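Local atomic coordinates of flavohemoprotein (Vibrio cholerae O1 biovar El Tor, PDB entry 4EH1), a protein that probably converts nitric oxide to nitrate using O2 and NAD(P)H, the chain described here being its FAD- and NAD(P)H-binding reductase region. Residues A[70-75]-A[87-92]; A[15-20]-A[153-158]; A[53-58]-A[83-88]. One frame throughout, in Å; residues are numbered along the deposited sequence.

In the fold
Contacts 1 and 3 both use the helix 84-92 and line the FAD site: contact 1 sets this helix against strand 68-73, which bonds the flavin edge, and contact 3 sets its first turn against strand 53-58, around the pyrophosphate. Their centres lie about 7 Å apart, and Glu75 N to Ser86 OG (2.9 Å) is one probable hydrogen bond between them. Contact 2 joins the FAD-binding and NAD-binding parts of the chain. It touches contact 1 through neighbouring strands 18-25 and 68-73, with Ser71 OG 2.8 Å from Ser20 OG, while its centre is about 17 Å from that of contact 3. Its Val18 side chain and the FAD are about 6 Å apart at their nearest atoms.

Contact 1: residues A[70-75]-A[87-92]; sequences ISVKRE and HYLHNN. With FAD (flavin-adenine dinucleotide), chain C.
His90 and His87, about one turn apart on the helix 84-92, each direct an NE2-H onto a backbone carbonyl of residues 70-75. His90 NE2 reaches Val72 O at 2.7 Å in a nearly straight bond (168° at the hydrogen); the oxygen lies in the ring plane, whereas the donor stands above the plane of the carbonyl group. His87 NE2 meets Glu75 O at 2.8 Å, with the oxygen again close to the ring plane, in a more bent bond. In the conformer given here, one of two deposited, the aliphatic part of Arg74 lies against both imidazoles: CB sits over the centre of one His90 face, 4.1 Å from the centroid, and CG over a His87 face, displaced toward the rim, in two CH-pi contacts. Val72 has CG1 anti to its backbone N (chi1 172°), which lays this methyl beside His90 CD2 at 3.9 Å and leaves CG2 to meet Leu89 CD1, where the two side chains cross at about a right angle. Strand and helix axes themselves run 103° apart. The strand is an edge strand of the antiparallel sheet of the FAD-binding domain, and its backbone binds the flavin: Ser71 O accepts from FAD N3 at 2.9 Å, and Lys73 N donates to FAD O2, also at 2.9 Å. Farther along, Glu75 OE2 takes the ribose hydroxyl O3B. The carbonyl that His90 grips and the N-H that holds FAD O2 belong to one peptide group, between Val72 and Lys73, so the histidine bond would polarise that peptide and probably strengthen its hold on the flavin.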
loop_
_atom_site.group_PDB
_atom_site.type_symbol
_atom_site.label_atom_id
_atom_site.label_comp_id
_atom_site.label_asym_id
_atom_site.label_seq_id
_atom_site.Cartn_x
_atom_site.Cartn_y
_atom_site.Cartn_z
ATOM N N ILE A 70 -0.312 -8.888 8.475
ATOM C CA ILE A 70 0.966 -8.566 9.113
ATOM C C ILE A 70 1.448 -7.217 8.591
ATOM O O ILE A 70 0.999 -6.752 7.538
ATOM C CB ILE A 70 2.044 -9.593 8.794
ATOM C CG1 ILE A 70 2.237 -9.670 7.285
ATOM C CG2 ILE A 70 1.720 -11.004 9.423
ATOM C CD1 ILE A 70 3.502 -10.487 6.914
ATOM N N SER A 71 2.377 -6.603 9.315
ATOM C CA SER A 71 2.864 -5.266 8.973
ATOM C C SER A 71 4.378 -5.243 9.127
ATOM O O SER A 71 4.920 -5.453 10.229
ATOM C CB SER A 71 2.236 -4.209 9.882
ATOM O OG SER A 71 0.814 -4.357 9.918
ATOM N N VAL A 72 5.038 -4.937 8.017
ATOM C CA VAL A 72 6.428 -5.255 7.827
ATOM C C VAL A 72 7.269 -3.991 7.607
ATOM O O VAL A 72 7.034 -3.211 6.682
ATOM C CB VAL A 72 6.567 -6.188 6.602
ATOM C CG1 VAL A 72 8.025 -6.370 6.254
ATOM C CG2 VAL A 72 5.806 -7.546 6.849
ATOM N N LYS A 73 8.238 -3.781 8.483
ATOM C CA LYS A 73 9.122 -2.641 8.327
ATOM C C LYS A 73 10.309 -2.969 7.406
ATOM O O LYS A 73 11.026 -3.931 7.641
ATOM C CB LYS A 73 9.642 -2.168 9.666
ATOM C CG LYS A 73 10.462 -0.870 9.471
ATOM C CD LYS A 73 11.234 -0.424 10.692
ATOM C CE LYS A 73 12.347 0.553 10.239
ATOM N NZ LYS A 73 13.093 1.185 11.343
ATOM N N ARG A 74 10.467 -2.180 6.355
ATOM C CA ARG A 74 11.659 -2.184 5.505
ATOM C C ARG A 74 12.875 -1.953 6.415
ATOM O O ARG A 74 13.090 -0.833 6.874
ATOM C CB ARG A 74 11.534 -1.022 4.503
ATOM C CG ARG A 74 12.179 -1.215 3.147
ATOM C CD ARG A 74 11.335 -0.582 2.016
ATOM N NE ARG A 74 11.406 0.874 1.943
ATOM C CZ ARG A 74 10.359 1.697 2.037
ATOM N NH1 ARG A 74 9.121 1.228 2.207
ATOM N NH2 ARG A 74 10.549 3.003 1.952
ATOM N N GLU A 75 13.645 -2.995 6.722
ATOM C CA GLU A 75 14.752 -2.810 7.676
ATOM C C GLU A 75 16.062 -2.394 7.012
ATOM O O GLU A 75 16.327 -2.737 5.868
ATOM C CB GLU A 75 14.952 -4.017 8.610
ATOM C CG GLU A 75 15.918 -3.699 9.784
ATOM C CD GLU A 75 15.912 -4.730 10.915
ATOM O OE1 GLU A 75 14.811 -5.060 11.425
ATOM O OE2 GLU A 75 17.012 -5.198 11.306
ATOM N N HIS A 87 12.897 -6.437 2.586
ATOM C CA HIS A 87 12.968 -5.750 1.299
ATOM C C HIS A 87 12.329 -6.616 0.234
ATOM O O HIS A 87 11.721 -6.119 -0.697
ATOM C CB HIS A 87 14.410 -5.345 0.936
ATOM C CG HIS A 87 14.875 -4.136 1.689
ATOM N ND1 HIS A 87 15.040 -2.900 1.092
ATOM C CD2 HIS A 87 15.124 -3.951 3.006
ATOM C CE1 HIS A 87 15.406 -2.017 2.004
ATOM N NE2 HIS A 87 15.469 -2.629 3.173
ATOM N N TYR A 88 12.460 -7.922 0.387
ATOM C CA TYR A 88 11.893 -8.801 -0.601
ATOM C C TYR A 88 10.373 -8.670 -0.658
ATOM O O TYR A 88 9.808 -8.599 -1.731
ATOM C CB TYR A 88 12.258 -10.235 -0.308
ATOM C CG TYR A 88 11.727 -11.168 -1.357
ATOM C CD1 TYR A 88 12.315 -11.225 -2.616
ATOM C CD2 TYR A 88 10.631 -11.976 -1.099
ATOM C CE1 TYR A 88 11.844 -12.072 -3.586
ATOM C CE2 TYR A 88 10.139 -12.848 -2.074
ATOM C CZ TYR A 88 10.760 -12.884 -3.314
ATOM O OH TYR A 88 10.297 -13.740 -4.282
ATOM N N LEU A 89 9.751 -8.660 0.514
ATOM C CA LEU A 89 8.315 -8.498 0.673
ATOM C C LEU A 89 7.822 -7.170 0.105
ATOM O O LEU A 89 6.890 -7.165 -0.711
ATOM C CB LEU A 89 7.928 -8.594 2.149
ATOM C CG LEU A 89 8.075 -9.995 2.729
ATOM C CD1 LEU A 89 7.743 -9.993 4.205
ATOM C CD2 LEU A 89 7.203 -11.006 1.952
ATOM N N HIS A 90 8.428 -6.067 0.570
ATOM C CA HIS A 90 8.133 -4.729 0.060
ATOM C C HIS A 90 8.309 -4.641 -1.470
ATOM O O HIS A 90 7.410 -4.204 -2.174
ATOM C CB HIS A 90 9.025 -3.658 0.739
ATOM C CG HIS A 90 8.520 -3.199 2.072
ATOM N ND1 HIS A 90 8.074 -1.913 2.295
ATOM C CD2 HIS A 90 8.378 -3.855 3.255
ATOM C CE1 HIS A 90 7.676 -1.792 3.550
ATOM N NE2 HIS A 90 7.852 -2.954 4.157
ATOM N N ASN A 91 9.442 -5.096 -1.988
ATOM C CA ASN A 91 9.755 -4.860 -3.397
ATOM C C ASN A 91 9.232 -5.876 -4.390
ATOM O O ASN A 91 9.003 -5.531 -5.532
ATOM C CB ASN A 91 11.268 -4.718 -3.607
ATOM C CG ASN A 91 11.841 -3.516 -2.871
ATOM O OD1 ASN A 91 11.144 -2.527 -2.662
ATOM N ND2 ASN A 91 13.099 -3.603 -2.463
ATOM N N ASN A 92 9.070 -7.128 -3.977
ATOM C CA ASN A 92 8.847 -8.199 -4.941
ATOM C C ASN A 92 7.524 -8.914 -4.769
ATOM O O ASN A 92 7.007 -9.481 -5.712
ATOM C CB ASN A 92 9.953 -9.263 -4.834
ATOM C CG ASN A 92 11.323 -8.730 -5.221
ATOM O OD1 ASN A 92 11.857 -9.059 -6.279
ATOM N ND2 ASN A 92 11.892 -7.906 -4.367
HETATM P PA FAD C . 18.028 -9.326 7.825
HETATM O O1A FAD C . 17.831 -10.458 8.680
HETATM O O2A FAD C . 18.533 -9.455 6.502
HETATM O O5B FAD C . 19.009 -8.380 8.554
HETATM C C5B FAD C . 19.019 -8.290 9.955
HETATM C C4B FAD C . 19.924 -7.194 10.488
HETATM O O4B FAD C . 21.289 -7.543 10.363
HETATM C C3B FAD C . 19.714 -5.941 9.693
HETATM O O3B FAD C . 19.862 -4.844 10.557
HETATM C C2B FAD C . 20.842 -5.947 8.718
HETATM O O2B FAD C . 21.157 -4.618 8.440
HETATM C C1B FAD C . 21.926 -6.688 9.444
HETATM N N9A FAD C . 22.687 -7.484 8.488
HETATM C C8A FAD C . 22.201 -8.274 7.556
HETATM N N7A FAD C . 23.175 -8.834 6.839
HETATM C C5A FAD C . 24.312 -8.384 7.319
HETATM C C6A FAD C . 25.718 -8.581 7.000
HETATM N N6A FAD C . 26.103 -9.395 6.007
HETATM N N1A FAD C . 26.586 -7.910 7.735
HETATM C C2A FAD C . 26.211 -7.116 8.712
HETATM N N3A FAD C . 24.961 -6.889 9.053
HETATM C C4A FAD C . 23.982 -7.482 8.398
HETATM N N1 FAD C . 9.259 -7.267 11.956
HETATM C C2 FAD C . 8.265 -6.559 11.423
HETATM O O2 FAD C . 8.513 -5.832 10.495
HETATM N N3 FAD C . 7.015 -6.619 11.845
HETATM C C4 FAD C . 6.647 -7.388 12.823
HETATM O O4 FAD C . 5.490 -7.400 13.153
HETATM C C4X FAD C . 7.684 -8.194 13.479
HETATM N N5 FAD C . 7.408 -8.987 14.487
HETATM C C5X FAD C . 8.357 -9.694 15.070
HETATM C C6 FAD C . 8.015 -10.497 16.111
HETATM C C7 FAD C . 8.967 -11.238 16.740
HETATM C C7M FAD C . 8.601 -12.111 17.880
HETATM C C8 FAD C . 10.349 -11.187 16.289
HETATM C C8M FAD C . 11.352 -12.019 16.992
HETATM C C9 FAD C . 10.700 -10.386 15.239
HETATM C C9A FAD C . 9.746 -9.627 14.615
HETATM N N10 FAD C . 10.074 -8.804 13.551
HETATM C C10 FAD C . 9.048 -8.074 12.972
HETATM C "C1'" FAD C . 11.442 -8.748 13.050
HETATM C "C2'" FAD C . 11.546 -9.555 11.756
HETATM O "O2'" FAD C . 11.295 -10.932 11.932
HETATM C "C3'" FAD C . 12.887 -9.526 11.052
HETATM O "O3'" FAD C . 13.934 -9.837 11.929
HETATM C "C4'" FAD C . 13.167 -8.260 10.265
HETATM O "O4'" FAD C . 12.116 -8.061 9.350
HETATM C "C5'" FAD C . 14.509 -8.261 9.540
HETATM O "O5'" FAD C . 14.646 -9.266 8.580
HETATM P P FAD C . 15.345 -9.066 7.225
HETATM O O1P FAD C . 15.460 -10.363 6.643
HETATM O O2P FAD C . 14.652 -8.061 6.516
HETATM O O3P FAD C . 16.719 -8.511 7.662
#

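Contact 2: residues A[15-20]-A[153-158]; sequences SAYVTS and AKEHTF
With chi1 of 52°, Ser15 sets OG between its own backbone N and carbonyl carbon, where it meets Thr157 OG1, itself anti to the carbonyl carbon. The two hydroxyls are hydrogen-bonded at 2.9 Å, and either may be the donor. The same threonine turns its other branch to Val18, CG2 lying 4.1 Å from Val18 CG1, while OG1 also rests near Val18 CG2; the two side chains cross at about a right angle. Beside this pair the backbones are tied directly: Ala16 N gives its hydrogen to Lys154 O at 2.8 Å, with an N-H...O angle of 167°. Ala16 CB lies 4.0 Å from Lys154 CD, on the aliphatic part of the lysine chain. These bonds span the boundary between the two halves of a ferredoxin reductase-type module. Ala16 and Tyr17 form the corner of the hairpin joining strands 4-13 and 18-25 of the FAD-binding domain, and residues 153-158 belong to the loop between strand 144-150 and helix 159-169 of the parallel-sheet NAD-binding domain. At the corner itself, the Tyr17 ring carries Ala16 CB over the centre of one face and offers its edge to Glu155, CE2 being 3.7 Å from OE2. Ring and carboxylate planes stand 84° apart, an arrangement in which the weakly positive rim hydrogens would suit a carboxylate; OE2 accepts a hydrogen bond from Asn151 ND2. Asn91 of the second subunit packs on Ala16 and Lys154. At the far end Phe158, the N-cap residue of the helix 159-169, brings CE1 to 4.2 Å from Ser20 OG, and that hydroxyl is hydrogen-bonded to Glu14 and Ser71.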
loop_
_atom_site.group_PDB
_atom_site.type_symbol
_atom_site.label_atom_id
_atom_site.label_comp_id
_atom_site.label_asym_id
_atom_site.label_seq_id
_atom_site.Cartn_x
_atom_site.Cartn_y
_atom_site.Cartn_z
ATOM N N SER A 15 3.073 3.477 6.684
ATOM C CA SER A 15 3.889 4.665 6.986
ATOM C C SER A 15 5.094 4.578 6.083
ATOM O O SER A 15 5.128 3.680 5.247
ATOM C CB SER A 15 4.292 4.743 8.466
ATOM O OG SER A 15 4.905 3.556 8.929
ATOM N N ALA A 16 6.039 5.514 6.199
ATOM C CA ALA A 16 7.195 5.566 5.286
ATOM C C ALA A 16 7.882 4.207 5.100
ATOM O O ALA A 16 8.251 3.843 4.013
ATOM C CB ALA A 16 8.219 6.595 5.751
ATOM N N TYR A 17 8.052 3.439 6.157
ATOM C CA TYR A 17 8.814 2.203 5.992
ATOM C C TYR A 17 8.005 0.924 6.292
ATOM O O TYR A 17 8.511 -0.195 6.155
ATOM C CB TYR A 17 10.039 2.266 6.876
ATOM C CG TYR A 17 10.879 3.501 6.594
ATOM C CD1 TYR A 17 11.504 3.673 5.368
ATOM C CD2 TYR A 17 11.041 4.482 7.560
ATOM C CE1 TYR A 17 12.270 4.788 5.090
ATOM C CE2 TYR A 17 11.835 5.601 7.311
ATOM C CZ TYR A 17 12.442 5.743 6.075
ATOM O OH TYR A 17 13.193 6.852 5.831
ATOM N N VAL A 18 6.753 1.095 6.688
ATOM C CA VAL A 18 5.941 -0.043 7.074
ATOM C C VAL A 18 4.789 -0.244 6.076
ATOM O O VAL A 18 4.018 0.686 5.754
ATOM C CB VAL A 18 5.356 0.131 8.471
ATOM C CG1 VAL A 18 4.375 -1.027 8.788
ATOM C CG2 VAL A 18 6.464 0.249 9.539
ATOM N N THR A 19 4.693 -1.469 5.603
ATOM C CA THR A 19 3.651 -1.874 4.676
ATOM C C THR A 19 2.930 -3.115 5.215
ATOM O O THR A 19 3.577 -4.051 5.695
ATOM C CB THR A 19 4.270 -2.116 3.276
ATOM O OG1 THR A 19 4.557 -0.832 2.689
ATOM C CG2 THR A 19 3.289 -2.917 2.335
ATOM N N SER A 20 1.592 -3.104 5.182
ATOM C CA SER A 20 0.814 -4.253 5.654
ATOM C C SER A 20 0.524 -5.238 4.507
ATOM O O SER A 20 0.398 -4.835 3.353
ATOM C CB SER A 20 -0.534 -3.821 6.255
ATOM O OG SER A 20 -0.425 -3.395 7.585
ATOM N N ALA A 153 6.085 12.305 11.849
ATOM C CA ALA A 153 4.772 12.124 11.255
ATOM C C ALA A 153 4.823 11.063 10.164
ATOM O O ALA A 153 3.962 10.181 10.114
ATOM C CB ALA A 153 4.197 13.475 10.698
ATOM N N LYS A 154 5.832 11.122 9.300
ATOM C CA LYS A 154 5.880 10.129 8.217
ATOM C C LYS A 154 6.107 8.691 8.692
ATOM O O LYS A 154 5.848 7.738 7.960
ATOM C CB LYS A 154 6.900 10.496 7.152
ATOM C CG LYS A 154 8.364 10.260 7.531
ATOM C CD LYS A 154 9.230 10.423 6.272
ATOM C CE LYS A 154 10.710 10.096 6.554
ATOM N NZ LYS A 154 11.340 11.070 7.508
ATOM N N GLU A 155 6.600 8.520 9.906
ATOM C CA GLU A 155 6.793 7.160 10.396
ATOM C C GLU A 155 5.683 6.765 11.395
ATOM O O GLU A 155 5.820 5.807 12.146
ATOM C CB GLU A 155 8.191 7.002 11.043
ATOM C CG GLU A 155 9.339 7.211 10.103
ATOM C CD GLU A 155 10.699 6.749 10.696
ATOM O OE1 GLU A 155 10.779 5.665 11.332
ATOM O OE2 GLU A 155 11.700 7.481 10.529
ATOM N N HIS A 156 4.599 7.523 11.428
ATOM C CA HIS A 156 3.594 7.310 12.458
ATOM C C HIS A 156 2.652 6.157 12.024
ATOM O O HIS A 156 1.584 6.392 11.461
ATOM C CB HIS A 156 2.816 8.615 12.660
ATOM C CG HIS A 156 1.808 8.571 13.770
ATOM N ND1 HIS A 156 1.178 9.708 14.248
ATOM C CD2 HIS A 156 1.304 7.538 14.480
ATOM C CE1 HIS A 156 0.351 9.374 15.220
ATOM N NE2 HIS A 156 0.407 8.061 15.380
ATOM N N THR A 157 3.052 4.922 12.294
ATOM C CA THR A 157 2.337 3.753 11.798
ATOM C C THR A 157 0.916 3.608 12.343
ATOM O O THR A 157 0.704 3.741 13.535
ATOM C CB THR A 157 3.142 2.510 12.179
ATOM O OG1 THR A 157 4.465 2.641 11.637
ATOM C CG2 THR A 157 2.463 1.213 11.671
ATOM N N PHE A 158 -0.050 3.336 11.463
ATOM C CA PHE A 158 -1.451 3.181 11.838
ATOM C C PHE A 158 -2.102 4.451 12.354
ATOM O O PHE A 158 -3.093 4.351 13.087
ATOM C CB PHE A 158 -1.619 2.111 12.927
ATOM C CG PHE A 158 -1.117 0.765 12.532
ATOM C CD1 PHE A 158 -1.543 0.175 11.362
ATOM C CD2 PHE A 158 -0.198 0.088 13.333
ATOM C CE1 PHE A 158 -1.077 -1.100 11.007
ATOM C CE2 PHE A 158 0.283 -1.179 12.971
ATOM C CZ PHE A 158 -0.160 -1.759 11.810
#

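Contact 3: residues A[53-58]-A[83-88]; sequences EIRQYS and GLVSHY. With FAD (flavin-adenine dinucleotide), chain C.
Glu53, Arg55 and Tyr57 face Val85 where strand 53-58 crosses the first turn of the helix 84-92, the axes 9.3 Å apart and at 83°. Backbones are closest at Glu53 and Val85, whose CA atoms are 7.0 Å apart. The strand carries Arg-Gln-Tyr-Ser, the RxYS motif of ferredoxin reductase-type flavoproteins, and the helix start, with Gly83 at the N-cap position, receives the FAD pyrophosphate. Leu84 N donates to FAD O2A at 2.9 Å, Val85 N to O1P, and Ser86 N together with its OG to O2P, so successive groups of one turn grip both phosphates, whose negative charge the N-terminal end of the helix would probably help to offset. Arg55 approaches from the strand. Its CG, anti to the carbonyl carbon (chi1 -59°), touches Val85 CG2 at 3.5 Å, and a bend at chi2 (-62°) carries CD toward the FAD. NE then bonds FAD O1P at 2.8 Å, while NH2 makes weak bonds to O1P and O1A. The rotation of the guanidinium is fixed further by Ile54 O, which accepts from NH1, and by a salt bridge from NH2 to Glu53 OE2, 3.1 Å long, the oxygen being met from above the carboxylate plane. Val85 CG2 lies over one guanidinium face, toward its rim, and also against Glu53 CB. The other valine methyl, CG1, meets the edge of Tyr57, 3.4 Å from OH. Gln56 O takes the FAD hydroxyl O2', and Ser58 N bonds O4 of the flavin. Tyr57 OH is hydrogen-bonded to FAD O4', and the ring turns its edge to the flavin, CD1 lying 3.3 Å from FAD C2.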
loop_
_atom_site.group_PDB
_atom_site.type_symbol
_atom_site.label_atom_id
_atom_site.label_comp_id
_atom_site.label_asym_id
_atom_site.label_seq_id
_atom_site.Cartn_x
_atom_site.Cartn_y
_atom_site.Cartn_z
ATOM N N GLU A 53 14.579 -18.084 3.469
ATOM C CA GLU A 53 14.762 -17.348 4.702
ATOM C C GLU A 53 13.411 -17.265 5.414
ATOM O O GLU A 53 12.375 -17.047 4.784
ATOM C CB GLU A 53 15.238 -15.934 4.399
ATOM C CG GLU A 53 16.564 -15.840 3.642
ATOM C CD GLU A 53 17.780 -16.138 4.517
ATOM O OE1 GLU A 53 18.833 -16.518 3.951
ATOM O OE2 GLU A 53 17.698 -16.002 5.763
ATOM N N ILE A 54 13.439 -17.426 6.730
ATOM C CA ILE A 54 12.241 -17.405 7.546
ATOM C C ILE A 54 12.341 -16.309 8.608
ATOM O O ILE A 54 13.374 -16.178 9.276
ATOM C CB ILE A 54 12.019 -18.791 8.217
ATOM C CG1 ILE A 54 11.891 -19.882 7.145
ATOM C CG2 ILE A 54 10.773 -18.752 9.075
ATOM C CD1 ILE A 54 12.145 -21.328 7.618
ATOM N N ARG A 55 11.270 -15.531 8.746
ATOM C CA ARG A 55 11.168 -14.453 9.718
ATOM C C ARG A 55 9.808 -14.468 10.422
ATOM O O ARG A 55 8.758 -14.774 9.810
ATOM C CB ARG A 55 11.276 -13.090 9.020
ATOM C CG ARG A 55 12.598 -12.890 8.232
ATOM C CD ARG A 55 13.884 -12.942 9.093
ATOM N NE ARG A 55 15.075 -12.662 8.277
ATOM C CZ ARG A 55 15.930 -13.592 7.864
ATOM N NH1 ARG A 55 15.743 -14.864 8.204
ATOM N NH2 ARG A 55 16.977 -13.252 7.114
ATOM N N GLN A 56 9.832 -14.093 11.696
ATOM C CA GLN A 56 8.619 -13.854 12.464
ATOM C C GLN A 56 7.996 -12.520 12.091
ATOM O O GLN A 56 8.707 -11.499 12.004
ATOM C CB GLN A 56 8.946 -13.857 13.976
ATOM C CG GLN A 56 9.671 -15.091 14.461
ATOM C CD GLN A 56 11.177 -14.888 14.549
ATOM O OE1 GLN A 56 11.815 -14.397 13.613
ATOM N NE2 GLN A 56 11.742 -15.243 15.679
ATOM N N TYR A 57 6.679 -12.514 11.847
ATOM C CA TYR A 57 5.935 -11.246 11.742
ATOM C C TYR A 57 4.648 -11.307 12.571
ATOM O O TYR A 57 3.916 -12.299 12.514
ATOM C CB TYR A 57 5.631 -10.852 10.292
ATOM C CG TYR A 57 6.869 -10.537 9.536
ATOM C CD1 TYR A 57 7.607 -9.384 9.829
ATOM C CD2 TYR A 57 7.361 -11.421 8.585
ATOM C CE1 TYR A 57 8.807 -9.100 9.166
ATOM C CE2 TYR A 57 8.550 -11.166 7.935
ATOM C CZ TYR A 57 9.273 -9.997 8.223
ATOM O OH TYR A 57 10.450 -9.740 7.563
ATOM N N SER A 58 4.402 -10.246 13.329
ATOM C CA SER A 58 3.302 -10.186 14.261
ATOM C C SER A 58 1.998 -9.995 13.522
ATOM O O SER A 58 1.931 -9.241 12.562
ATOM C CB SER A 58 3.476 -8.988 15.187
ATOM O OG SER A 58 4.642 -9.098 15.982
ATOM N N GLY A 83 17.665 -5.214 4.912
ATOM C CA GLY A 83 17.225 -6.505 5.426
ATOM C C GLY A 83 16.607 -7.298 4.298
ATOM O O GLY A 83 15.748 -6.784 3.559
ATOM N N LEU A 84 17.048 -8.535 4.168
ATOM C CA LEU A 84 16.733 -9.385 3.024
ATOM C C LEU A 84 15.249 -9.675 2.845
ATOM O O LEU A 84 14.702 -9.432 1.777
ATOM C CB LEU A 84 17.463 -10.715 3.139
ATOM C CG LEU A 84 18.646 -10.946 2.200
ATOM C CD1 LEU A 84 19.625 -9.779 2.226
ATOM C CD2 LEU A 84 19.340 -12.225 2.615
ATOM N N VAL A 85 14.612 -10.201 3.887
ATOM C CA VAL A 85 13.218 -10.607 3.786
ATOM C C VAL A 85 12.300 -9.407 3.724
ATOM O O VAL A 85 11.345 -9.392 2.908
ATOM C CB VAL A 85 12.791 -11.527 4.942
ATOM C CG1 VAL A 85 11.258 -11.739 4.935
ATOM C CG2 VAL A 85 13.543 -12.860 4.872
ATOM N N SER A 86 12.578 -8.401 4.563
ATOM C CA SER A 86 11.706 -7.213 4.584
ATOM C C SER A 86 11.727 -6.504 3.221
ATOM O O SER A 86 10.686 -6.075 2.724
ATOM C CB SER A 86 12.020 -6.246 5.746
ATOM O OG SER A 86 13.348 -5.753 5.732
ATOM N N HIS A 87 12.897 -6.437 2.586
ATOM C CA HIS A 87 12.968 -5.750 1.299
ATOM C C HIS A 87 12.329 -6.616 0.234
ATOM O O HIS A 87 11.721 -6.119 -0.697
ATOM C CB HIS A 87 14.410 -5.345 0.936
ATOM C CG HIS A 87 14.875 -4.136 1.689
ATOM N ND1 HIS A 87 15.040 -2.900 1.092
ATOM C CD2 HIS A 87 15.124 -3.951 3.006
ATOM C CE1 HIS A 87 15.406 -2.017 2.004
ATOM N NE2 HIS A 87 15.469 -2.629 3.173
ATOM N N TYR A 88 12.460 -7.922 0.387
ATOM C CA TYR A 88 11.893 -8.801 -0.601
ATOM C C TYR A 88 10.373 -8.670 -0.658
ATOM O O TYR A 88 9.808 -8.599 -1.731
ATOM C CB TYR A 88 12.258 -10.235 -0.308
ATOM C CG TYR A 88 11.727 -11.168 -1.357
ATOM C CD1 TYR A 88 12.315 -11.225 -2.616
ATOM C CD2 TYR A 88 10.631 -11.976 -1.099
ATOM C CE1 TYR A 88 11.844 -12.072 -3.586
ATOM C CE2 TYR A 88 10.139 -12.848 -2.074
ATOM C CZ TYR A 88 10.760 -12.884 -3.314
ATOM O OH TYR A 88 10.297 -13.740 -4.282
HETATM P PA FAD C . 18.028 -9.326 7.825
HETATM O O1A FAD C . 17.831 -10.458 8.680
HETATM O O2A FAD C . 18.533 -9.455 6.502
HETATM O O5B FAD C . 19.009 -8.380 8.554
HETATM C C5B FAD C . 19.019 -8.290 9.955
HETATM C C4B FAD C . 19.924 -7.194 10.488
HETATM O O4B FAD C . 21.289 -7.543 10.363
HETATM C C3B FAD C . 19.714 -5.941 9.693
HETATM O O3B FAD C . 19.862 -4.844 10.557
HETATM C C2B FAD C . 20.842 -5.947 8.718
HETATM O O2B FAD C . 21.157 -4.618 8.440
HETATM C C1B FAD C . 21.926 -6.688 9.444
HETATM N N9A FAD C . 22.687 -7.484 8.488
HETATM C C8A FAD C . 22.201 -8.274 7.556
HETATM N N7A FAD C . 23.175 -8.834 6.839
HETATM C C5A FAD C . 24.312 -8.384 7.319
HETATM C C6A FAD C . 25.718 -8.581 7.000
HETATM N N6A FAD C . 26.103 -9.395 6.007
HETATM N N1A FAD C . 26.586 -7.910 7.735
HETATM C C2A FAD C . 26.211 -7.116 8.712
HETATM N N3A FAD C . 24.961 -6.889 9.053
HETATM C C4A FAD C . 23.982 -7.482 8.398
HETATM N N1 FAD C . 9.259 -7.267 11.956
HETATM C C2 FAD C . 8.265 -6.559 11.423
HETATM O O2 FAD C . 8.513 -5.832 10.495
HETATM N N3 FAD C . 7.015 -6.619 11.845
HETATM C C4 FAD C . 6.647 -7.388 12.823
HETATM O O4 FAD C . 5.490 -7.400 13.153
HETATM C C4X FAD C . 7.684 -8.194 13.479
HETATM N N5 FAD C . 7.408 -8.987 14.487
HETATM C C5X FAD C . 8.357 -9.694 15.070
HETATM C C6 FAD C . 8.015 -10.497 16.111
HETATM C C7 FAD C . 8.967 -11.238 16.740
HETATM C C7M FAD C . 8.601 -12.111 17.880
HETATM C C8 FAD C . 10.349 -11.187 16.289
HETATM C C8M FAD C . 11.352 -12.019 16.992
HETATM C C9 FAD C . 10.700 -10.386 15.239
HETATM C C9A FAD C . 9.746 -9.627 14.615
HETATM N N10 FAD C . 10.074 -8.804 13.551
HETATM C C10 FAD C . 9.048 -8.074 12.972
HETATM C "C1'" FAD C . 11.442 -8.748 13.050
HETATM C "C2'" FAD C . 11.546 -9.555 11.756
HETATM O "O2'" FAD C . 11.295 -10.932 11.932
HETATM C "C3'" FAD C . 12.887 -9.526 11.052
HETATM O "O3'" FAD C . 13.934 -9.837 11.929
HETATM C "C4'" FAD C . 13.167 -8.260 10.265
HETATM O "O4'" FAD C . 12.116 -8.061 9.350
HETATM C "C5'" FAD C . 14.509 -8.261 9.540
HETATM O "O5'" FAD C . 14.646 -9.266 8.580
HETATM P P FAD C . 15.345 -9.066 7.225
HETATM O O1P FAD C . 15.460 -10.363 6.643
HETATM O O2P FAD C . 14.652 -8.061 6.516
HETATM O O3P FAD C . 16.719 -8.511 7.662
#